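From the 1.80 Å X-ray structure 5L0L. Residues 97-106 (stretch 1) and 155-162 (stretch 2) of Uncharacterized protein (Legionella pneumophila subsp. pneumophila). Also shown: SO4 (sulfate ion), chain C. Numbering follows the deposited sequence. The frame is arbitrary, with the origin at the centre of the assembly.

Stretch 1 (97-106) VQFSQLGNNS
Stretch 2 155-162: MFDLIAKN

The two stretches are joined directly by a single hydrogen bond, made by a side chain of one to the backbone of the other. Lys-161 N donates to Asn-105 OD1 at 2.8 Å, with an N-H...acceptor angle of 173°, so the bond is nearly straight. Water 2 lies 2.7 Å from Asn-105 OD1, placed to donate to it, though it has more acceptors in reach than protons. That water accepts in turn from Asn-162 N, at 3.0 Å. Asn-105 OD1 thus lies beside two successive backbone amides of stretch 2, bonded to the first and with water 2 between it and the second.

The stretches run in nearly the same direction, 9° apart from end to end. They are not paired as strands. CA atoms lie 9.1 Å apart at Gln-98 and Phe-156, and 8.9 Å apart at Ser-100 and Leu-158. They close to 6.0 Å at Asn-105 and Lys-161. The contact buries 309 Å², both sides summed.

Stretch 1 is a strand from 97 to 101, with phi/psi -95/139 at Val-97, -132/151 at Gln-98, -153/156 at Phe-99, -146/134 at Ser-100 and -102/115 at Gln-101. Its side chains alternate. Gln-98 and Ser-100 point toward stretch 2; Phe-99 (chi1 p) and Gln-101 (chi1 t) point away. Leu-102 leaves the strand at -124/-80. Gly-103 follows at 86/14, where a CB would jam against the carbonyl O of Leu-102. Asn-104 (-59/-34) and Asn-105 (-75/-5) form a short 3-10 segment. Ser-106 N donates to Gly-103 O at 3.1 Å and closes this turn.

Stretch 2 has no regular helix or strand. Phe-156 (-84/117) and Asp-157 (-92/117) are extended. Leu-158 bends at -75/-11, and Ile-159 takes positive phi at 81/104. Asp-157 (chi1 t) spans this bend: Ile-159 N donates to Asp-157 OD1 at 2.9 Å, with an angle of 143°. Ile-159 CB points away from stretch 1. Ala-160 (-91/141) and Lys-161 (-61/-40) then bring the backbone beside Asn-105.

At Gln-98, where the backbones are farther apart, a water spans the gap. Water 1 donates to Gln-98 OE1 at 2.9 Å and accepts from Phe-156 N at 3.0 Å. Gln-98 has chi1 m, chi2 t and chi3 -29°. Phe-156 is t; its CA-to-CB bond points toward stretch 1, but the end of its side chain leads away. Its CB lies 4.2 Å from Gln-98 OE1.

In the middle the contacts run through carbon atoms. Leu-158 (m, t) meets Leu-102 (m, t), with Leu-158 CD1 3.8 Å from Leu-102 CD1. Ser-100 CB is also 3.8 Å from Leu-158 CD1.

Asn-105 (chi1 m, chi2 -22°) is the residue of stretch 1 most covered by stretch 2. Its OD1 lies 3.6 Å from Ala-160 CA and 3.6 Å from Lys-161 CB. Lys-161 has chi1 m, then t, t, t.

A sulfate, probably from the crystallisation liquor, sits at the turn. Gly-103 N donates to sulfate O3 at 2.8 Å. Asn-105 N donates to sulfate O2, also at 2.8 Å.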

# COMPACT_ATOMS: atom_id res chain seq x y z
N VAL A 97 -8.74 -4.85 -5.65
CA VAL A 97 -7.58 -5.10 -4.79
C VAL A 97 -7.33 -3.87 -3.93
O VAL A 97 -7.46 -2.73 -4.40
CB VAL A 97 -6.32 -5.51 -5.58
CG1 VAL A 97 -5.72 -4.35 -6.28
CG2 VAL A 97 -5.29 -6.13 -4.65
N GLN A 98 -6.99 -4.10 -2.67
CA GLN A 98 -6.51 -3.06 -1.75
C GLN A 98 -5.28 -3.58 -1.04
O GLN A 98 -5.09 -4.80 -0.86
CB GLN A 98 -7.59 -2.67 -0.73
CG GLN A 98 -8.81 -2.06 -1.41
CD GLN A 98 -9.84 -1.51 -0.43
OE1 GLN A 98 -9.98 -1.97 0.71
NE2 GLN A 98 -10.57 -0.51 -0.89
N PHE A 99 -4.38 -2.67 -0.65
CA PHE A 99 -3.22 -3.06 0.13
C PHE A 99 -2.71 -1.92 1.01
O PHE A 99 -2.94 -0.74 0.69
CB PHE A 99 -2.07 -3.65 -0.76
CG PHE A 99 -1.57 -2.76 -1.86
CD1 PHE A 99 -0.58 -1.81 -1.63
CD2 PHE A 99 -2.06 -2.90 -3.15
CE1 PHE A 99 -0.12 -1.01 -2.64
CE2 PHE A 99 -1.59 -2.09 -4.18
CZ PHE A 99 -0.63 -1.14 -3.92
N SER A 100 -2.02 -2.29 2.08
CA SER A 100 -1.45 -1.31 3.02
C SER A 100 -0.13 -1.82 3.59
O SER A 100 -0.05 -2.99 4.03
CB SER A 100 -2.38 -1.03 4.21
OG SER A 100 -3.63 -0.45 3.88
N GLN A 101 0.88 -0.95 3.61
CA GLN A 101 2.09 -1.14 4.42
C GLN A 101 1.96 -0.25 5.66
O GLN A 101 1.87 0.99 5.56
CB GLN A 101 3.33 -0.77 3.64
CG GLN A 101 4.62 -0.86 4.49
CD GLN A 101 5.88 -0.71 3.67
OE1 GLN A 101 6.72 0.18 3.97
NE2 GLN A 101 5.97 -1.41 2.62
N LEU A 102 1.88 -0.89 6.82
CA LEU A 102 1.58 -0.18 8.06
C LEU A 102 2.68 -0.43 9.07
O LEU A 102 3.57 0.40 9.23
CB LEU A 102 0.18 -0.54 8.59
CG LEU A 102 -1.00 -0.26 7.67
CD1 LEU A 102 -2.32 -0.59 8.38
CD2 LEU A 102 -1.07 1.16 7.14
N GLY A 103 2.65 -1.58 9.74
CA GLY A 103 3.59 -1.86 10.82
C GLY A 103 3.20 -1.35 12.20
O GLY A 103 4.05 -1.38 13.11
N ASN A 104 1.93 -0.94 12.40
CA ASN A 104 1.52 -0.37 13.68
C ASN A 104 1.74 -1.33 14.86
O ASN A 104 2.05 -0.89 16.00
CB ASN A 104 0.07 0.01 13.67
CG ASN A 104 -0.25 1.08 12.65
OD1 ASN A 104 0.49 2.07 12.51
ND2 ASN A 104 -1.31 0.86 11.91
N ASN A 105 1.57 -2.62 14.59
CA ASN A 105 1.67 -3.60 15.68
C ASN A 105 3.10 -3.89 16.14
O ASN A 105 3.25 -4.66 17.07
CB ASN A 105 0.96 -4.90 15.29
CG ASN A 105 -0.52 -4.71 15.16
OD1 ASN A 105 -1.10 -3.77 15.72
ND2 ASN A 105 -1.16 -5.61 14.44
N SER A 106 4.10 -3.33 15.49
CA SER A 106 5.49 -3.40 15.95
C SER A 106 6.10 -1.99 16.10
O SER A 106 7.32 -1.81 16.05
CB SER A 106 6.32 -4.26 14.99
OG SER A 106 6.28 -3.79 13.66
N MSE A 155 -14.51 1.56 4.88
CA MSE A 155 -13.13 1.23 5.24
C MSE A 155 -12.96 -0.19 5.78
O MSE A 155 -13.66 -0.59 6.70
CB MSE A 155 -12.63 2.21 6.31
CG MSE A 155 -11.17 2.04 6.72
SE MSE A 155 -10.02 2.78 5.32
CE MSE A 155 -10.31 4.65 5.68
N PHE A 156 -12.01 -0.93 5.23
CA PHE A 156 -11.61 -2.25 5.75
C PHE A 156 -10.60 -2.04 6.88
O PHE A 156 -9.54 -1.45 6.66
CB PHE A 156 -10.99 -3.07 4.62
CG PHE A 156 -10.77 -4.53 4.95
CD1 PHE A 156 -9.83 -4.91 5.89
CD2 PHE A 156 -11.49 -5.51 4.29
CE1 PHE A 156 -9.60 -6.27 6.17
CE2 PHE A 156 -11.27 -6.85 4.58
CZ PHE A 156 -10.32 -7.23 5.50
N ASP A 157 -10.95 -2.43 8.10
CA ASP A 157 -10.06 -2.20 9.23
C ASP A 157 -9.15 -3.41 9.41
O ASP A 157 -9.64 -4.52 9.67
CB ASP A 157 -10.85 -1.92 10.52
CG ASP A 157 -9.98 -1.24 11.58
OD1 ASP A 157 -8.86 -1.73 11.93
OD2 ASP A 157 -10.39 -0.16 12.06
N LEU A 158 -7.84 -3.22 9.26
CA LEU A 158 -6.87 -4.31 9.37
C LEU A 158 -6.61 -4.76 10.82
O LEU A 158 -5.98 -5.80 11.01
CB LEU A 158 -5.55 -3.98 8.66
CG LEU A 158 -5.69 -3.83 7.14
CD1 LEU A 158 -4.43 -3.23 6.56
CD2 LEU A 158 -6.03 -5.14 6.42
N ILE A 159 -7.09 -3.97 11.79
CA ILE A 159 -7.12 -4.28 13.21
C ILE A 159 -5.75 -3.99 13.82
O ILE A 159 -4.80 -4.74 13.60
CB ILE A 159 -7.52 -5.74 13.59
CG1 ILE A 159 -8.76 -6.23 12.87
CG2 ILE A 159 -7.76 -5.83 15.11
CD1 ILE A 159 -10.00 -5.37 13.03
N ALA A 160 -5.63 -2.89 14.54
CA ALA A 160 -4.42 -2.58 15.29
C ALA A 160 -4.56 -3.17 16.70
O ALA A 160 -5.65 -3.13 17.26
CB ALA A 160 -4.24 -1.07 15.36
N LYS A 161 -3.49 -3.72 17.26
CA LYS A 161 -3.51 -4.20 18.66
C LYS A 161 -3.78 -3.08 19.66
O LYS A 161 -4.50 -3.26 20.63
CB LYS A 161 -2.18 -4.87 19.02
CG LYS A 161 -2.07 -6.22 18.37
CD LYS A 161 -0.75 -6.94 18.65
CE LYS A 161 -0.65 -8.11 17.68
NZ LYS A 161 0.19 -9.22 18.17
N ASN A 162 -3.17 -1.93 19.40
CA ASN A 162 -3.35 -0.72 20.20
C ASN A 162 -4.51 0.12 19.62
O ASN A 162 -4.46 0.57 18.47
CB ASN A 162 -2.02 0.04 20.20
CG ASN A 162 -1.97 1.20 21.17
OD1 ASN A 162 -2.95 1.50 21.86
ND2 ASN A 162 -0.82 1.88 21.22
S SO4 C . 0.86 -4.54 11.01
O1 SO4 C . 1.37 -5.94 10.93
O2 SO4 C . 1.53 -4.03 12.20
O3 SO4 C . 1.28 -4.04 9.71
O4 SO4 C . -0.55 -4.90 11.20
O HOH W 1 -10.34 -0.05 2.90
O HOH W 2 -1.06 -1.55 17.34